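Local atomic coordinates of aldo-keto Reductase, OXIDOREDUCTASE (Salmonella typhimurium, PDB entry 5T79), a protein that binds NADPH and probably acts as an aldo-keto reductase, converting 3-hydroxybutanal to 1,3-butanediol. Residues L55-F60 with D306-L311; T101-P106 with L116-D121. All coordinates share one frame; numbering follows the deposited sequence.

Contact 1 (L55-F60 with D306-L311)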
# COMPACT_ATOMS: atom_id res chain seq x y z
N LEU A 55 4.25 9.05 14.15
CA LEU A 55 5.58 8.65 13.65
C LEU A 55 5.84 9.18 12.23
O LEU A 55 6.86 8.84 11.61
CB LEU A 55 5.72 7.11 13.70
CG LEU A 55 5.82 6.53 15.12
CD1 LEU A 55 5.68 4.99 15.10
CD2 LEU A 55 7.12 6.94 15.79
N GLY A 56 4.94 10.03 11.72
CA GLY A 56 5.08 10.66 10.41
C GLY A 56 4.51 9.91 9.23
O GLY A 56 4.73 10.31 8.08
N ILE A 57 3.74 8.85 9.48
CA ILE A 57 3.08 8.12 8.40
C ILE A 57 1.84 8.93 8.00
O ILE A 57 0.88 9.00 8.75
CB ILE A 57 2.75 6.65 8.80
CG1 ILE A 57 4.03 5.85 9.08
CG2 ILE A 57 1.89 5.98 7.72
CD1 ILE A 57 3.78 4.45 9.72
N THR A 58 1.89 9.57 6.83
CA THR A 58 0.82 10.45 6.33
C THR A 58 -0.09 9.74 5.33
O THR A 58 -1.07 10.33 4.87
CB THR A 58 1.49 11.68 5.65
OG1 THR A 58 2.33 11.17 4.61
CG2 THR A 58 2.36 12.49 6.60
N HIS A 59 0.24 8.49 4.96
CA HIS A 59 -0.54 7.80 3.94
C HIS A 59 -1.23 6.55 4.49
O HIS A 59 -0.57 5.64 5.00
CB HIS A 59 0.37 7.44 2.72
CG HIS A 59 -0.33 6.64 1.65
ND1 HIS A 59 -1.65 6.91 1.29
CD2 HIS A 59 0.15 5.65 0.87
CE1 HIS A 59 -1.94 6.03 0.33
NE2 HIS A 59 -0.89 5.26 0.04
N PHE A 60 -2.58 6.54 4.38
CA PHE A 60 -3.44 5.45 4.80
C PHE A 60 -4.11 4.90 3.55
O PHE A 60 -4.72 5.65 2.78
CB PHE A 60 -4.48 5.93 5.84
CG PHE A 60 -3.86 6.53 7.09
CD1 PHE A 60 -2.94 5.80 7.85
CD2 PHE A 60 -4.25 7.78 7.56
CE1 PHE A 60 -2.34 6.36 8.99
CE2 PHE A 60 -3.69 8.32 8.73
CZ PHE A 60 -2.72 7.61 9.43
N ASP A 306 8.23 -0.77 14.95
CA ASP A 306 9.25 -1.66 14.38
C ASP A 306 9.57 -1.25 12.94
O ASP A 306 10.74 -1.11 12.60
CB ASP A 306 8.78 -3.13 14.39
CG ASP A 306 8.77 -3.86 15.73
OD1 ASP A 306 9.42 -3.37 16.68
OD2 ASP A 306 8.18 -4.95 15.80
N ALA A 307 8.53 -1.05 12.11
CA ALA A 307 8.67 -0.66 10.71
C ALA A 307 9.42 0.64 10.58
O ALA A 307 10.34 0.72 9.76
CB ALA A 307 7.29 -0.53 10.06
N VAL A 308 9.04 1.67 11.36
CA VAL A 308 9.71 2.98 11.30
C VAL A 308 11.20 2.82 11.72
O VAL A 308 12.07 3.46 11.13
CB VAL A 308 8.96 4.09 12.10
CG1 VAL A 308 9.69 5.43 12.03
CG2 VAL A 308 7.53 4.27 11.58
N GLY A 309 11.47 1.89 12.64
CA GLY A 309 12.83 1.55 13.10
C GLY A 309 13.76 0.98 12.03
O GLY A 309 14.98 0.96 12.20
N MET A 310 13.19 0.52 10.90
CA MET A 310 13.92 -0.02 9.75
C MET A 310 14.77 1.10 9.07
O MET A 310 15.82 0.80 8.50
CB MET A 310 12.90 -0.64 8.77
CG MET A 310 13.34 -0.83 7.34
SD MET A 310 13.41 0.61 6.23
CE MET A 310 11.89 0.55 5.40
N LEU A 311 14.29 2.35 9.09
CA LEU A 311 14.96 3.48 8.43
C LEU A 311 16.39 3.72 8.94
O LEU A 311 17.21 4.21 8.18
CB LEU A 311 14.14 4.76 8.56
CG LEU A 311 12.74 4.74 7.92
CD1 LEU A 311 11.99 6.04 8.22
CD2 LEU A 311 12.81 4.48 6.41
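V308 meets L55 and I57 through a single methyl, CG2. All contacts between the two segments are apolar. V308 CG2 lies 4.0 Å from L55 CB and also 4.0 Å from L55 CD1. The methyl therefore rests against both the root and one branch tip of the leucine. I57 comes in from its far end, with CD1 4.2 Å from V308 CG2. V308 holds CG1 anti to its backbone N (chi1 179°). This leaves CG2 beside that N, on the side where the two aliphatic chains arrive. L55 and I57 also pack on I304, one turn earlier in helix 301-308, and M13 touches V308.

No hydrogen bond links the segments; their polar groups bond within each segment or to other partners. G56 has positive phi (89°). It is the C' residue of a Schellman motif, in which the backbone N atoms of G56 and I57 bond back into helix 42-54. G56 O also accepts a bond from Y15 OH. On the other segment, M310 N bonds to A307 O at 3.1 Å. D306 faces elsewhere: OD2 forms a salt bridge with K276 NZ and a weak hydrogen bond with N6A of NADPH.

The contact thus joins the end of helix 42-54, just before strand 59-61, to helix 301-308, which follows strand 293-296. Strands 59-61 and 293-296 both pair in parallel with strand 24-31. Packing of this kind between neighbouring elements belongs to the outer layer of a TIM barrel, here near the adenine end of the cofactor, which D306 reaches.

Contact 2 (T101-P106 with L116-D121)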
# COMPACT_ATOMS: atom_id res chain seq x y z
N THR A 101 -14.24 -7.90 -5.95
CA THR A 101 -15.68 -8.03 -5.69
C THR A 101 -16.10 -7.16 -4.51
O THR A 101 -15.51 -7.27 -3.44
CB THR A 101 -16.05 -9.49 -5.41
OG1 THR A 101 -15.43 -10.32 -6.38
CG2 THR A 101 -17.56 -9.72 -5.46
N MET A 102 -17.14 -6.33 -4.71
CA MET A 102 -17.68 -5.47 -3.66
C MET A 102 -19.14 -5.83 -3.39
O MET A 102 -19.52 -6.05 -2.23
CB MET A 102 -17.52 -3.99 -3.99
CG MET A 102 -18.03 -3.05 -2.85
SD MET A 102 -17.13 -3.30 -1.29
CE MET A 102 -18.15 -2.37 -0.15
N TRP A 103 -20.00 -5.81 -4.42
CA TRP A 103 -21.40 -6.18 -4.24
C TRP A 103 -21.74 -7.22 -5.29
O TRP A 103 -20.94 -7.45 -6.20
CB TRP A 103 -22.33 -4.96 -4.23
CG TRP A 103 -22.38 -4.15 -5.50
CD1 TRP A 103 -23.22 -4.36 -6.55
CD2 TRP A 103 -21.74 -2.89 -5.74
NE1 TRP A 103 -23.04 -3.38 -7.50
CE2 TRP A 103 -22.18 -2.43 -7.00
CE3 TRP A 103 -20.78 -2.12 -5.04
CZ2 TRP A 103 -21.67 -1.27 -7.61
CZ3 TRP A 103 -20.31 -0.95 -5.62
CH2 TRP A 103 -20.75 -0.53 -6.88
N ASP A 104 -22.86 -7.93 -5.10
CA ASP A 104 -23.29 -9.00 -6.00
C ASP A 104 -23.66 -8.50 -7.40
O ASP A 104 -24.03 -7.33 -7.57
CB ASP A 104 -24.51 -9.72 -5.39
CG ASP A 104 -24.28 -10.41 -4.05
OD1 ASP A 104 -23.16 -10.88 -3.81
OD2 ASP A 104 -25.25 -10.48 -3.25
N GLY A 105 -23.57 -9.39 -8.39
CA GLY A 105 -24.00 -9.09 -9.75
C GLY A 105 -22.96 -8.51 -10.68
O GLY A 105 -21.82 -8.24 -10.28
N PRO A 106 -23.36 -8.26 -11.95
CA PRO A 106 -22.38 -7.84 -12.97
C PRO A 106 -21.82 -6.41 -12.84
O PRO A 106 -20.91 -6.08 -13.61
CB PRO A 106 -23.15 -8.01 -14.28
CG PRO A 106 -24.58 -7.92 -13.91
CD PRO A 106 -24.67 -8.58 -12.56
N LEU A 116 -16.76 1.65 -11.21
CA LEU A 116 -15.79 2.61 -10.62
C LEU A 116 -16.48 3.88 -10.08
O LEU A 116 -16.18 4.31 -8.96
CB LEU A 116 -14.69 2.98 -11.63
CG LEU A 116 -13.40 2.12 -11.53
CD1 LEU A 116 -13.68 0.63 -11.72
CD2 LEU A 116 -12.35 2.55 -12.59
N ILE A 117 -17.40 4.47 -10.87
CA ILE A 117 -18.07 5.70 -10.41
C ILE A 117 -19.00 5.39 -9.22
O ILE A 117 -18.95 6.11 -8.21
CB ILE A 117 -18.82 6.42 -11.56
CG1 ILE A 117 -17.82 6.89 -12.65
CG2 ILE A 117 -19.64 7.59 -11.01
CD1 ILE A 117 -18.49 7.59 -13.93
N ALA A 118 -19.84 4.34 -9.33
CA ALA A 118 -20.76 4.00 -8.22
C ALA A 118 -19.95 3.62 -6.96
O ALA A 118 -20.33 4.02 -5.86
CB ALA A 118 -21.70 2.86 -8.62
N SER A 119 -18.84 2.87 -7.12
CA SER A 119 -18.05 2.46 -5.95
C SER A 119 -17.36 3.64 -5.29
O SER A 119 -17.39 3.72 -4.06
CB SER A 119 -17.01 1.40 -6.29
OG SER A 119 -16.42 0.98 -5.07
N LEU A 120 -16.77 4.56 -6.06
CA LEU A 120 -16.13 5.71 -5.41
C LEU A 120 -17.17 6.58 -4.70
O LEU A 120 -16.92 7.05 -3.59
CB LEU A 120 -15.28 6.55 -6.39
CG LEU A 120 -14.47 7.70 -5.72
CD1 LEU A 120 -13.61 7.20 -4.52
CD2 LEU A 120 -13.64 8.48 -6.76
N ASP A 121 -18.37 6.74 -5.29
CA ASP A 121 -19.44 7.47 -4.59
C ASP A 121 -19.74 6.80 -3.24
O ASP A 121 -19.86 7.49 -2.22
CB ASP A 121 -20.72 7.50 -5.47
CG ASP A 121 -20.72 8.55 -6.58
OD1 ASP A 121 -19.84 9.45 -6.56
OD2 ASP A 121 -21.61 8.48 -7.45
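The backbone is extended at W103 (phi/psi -129°/164°), in an irregular loop, and the side chain reaches the methyl of A118 and the backbone and CB of S119 in helix 113-127. Its first torsion, chi1 63°, places CG between the backbone N and the carbonyl carbon. The indole then projects from the loop with its six-membered ring leading. The touching atoms are CZ3 and CH2, at the ring's outer rim.

W103 CH2 is 3.9 Å from A118 CB. This methyl approaches the ring obliquely. S119 N meets the ring at its edge, in the ring plane, also 3.9 Å from W103 CH2. The adjacent atom, W103 CZ3, lies 4.1 Å from S119 CB. The rim of the indole thus sits against the helix where the backbone passes from A118 to S119. These are van der Waals contacts, and no hydrogen bond crosses between the segments.

The loop follows strand 93-98, and helix 113-127 leads on to the parallel strand 132-137. The pair therefore belongs to one beta-alpha-beta crossover of the TIM barrel. Through W103 the loop packs back on the helix that follows it.

S119 keeps its hydroxyl for another partner. OG is anti to the backbone N and is hydrogen-bonded to N64 ND2. Y115, one turn before S119, makes an edge-to-face contact with the W103 ring, and Q122 also touches that side chain. Within the helix, L120 N bonds to L116 O and D121 N to I117 O, both at 3.0 Å. The loop has ties of its own: T101 OG1 bonds to D109 OD2, and T101 O receives N65 ND2.

How the contacts relate
Contact 2 is nested in the chain between the two segments of contact 1. The sites lie on opposite sides of the chain's centre, with their own centres 32 Å apart, and do not touch. Contact 1 is buried and long-range, its centre about 13 Å from the chain's centre, and brings together elements from early and late in the chain. Contact 2 is local and only partly buried, with its centre about 21 Å from the chain's centre. They share no helix or strand. Neither has a hydrogen bond between its segments. Branched aliphatic chains meet in contact 1, whereas in contact 2 an indole rim rests on A118 CB and on the backbone and CB of S119. Contact 1 includes the NADPH-binding D306.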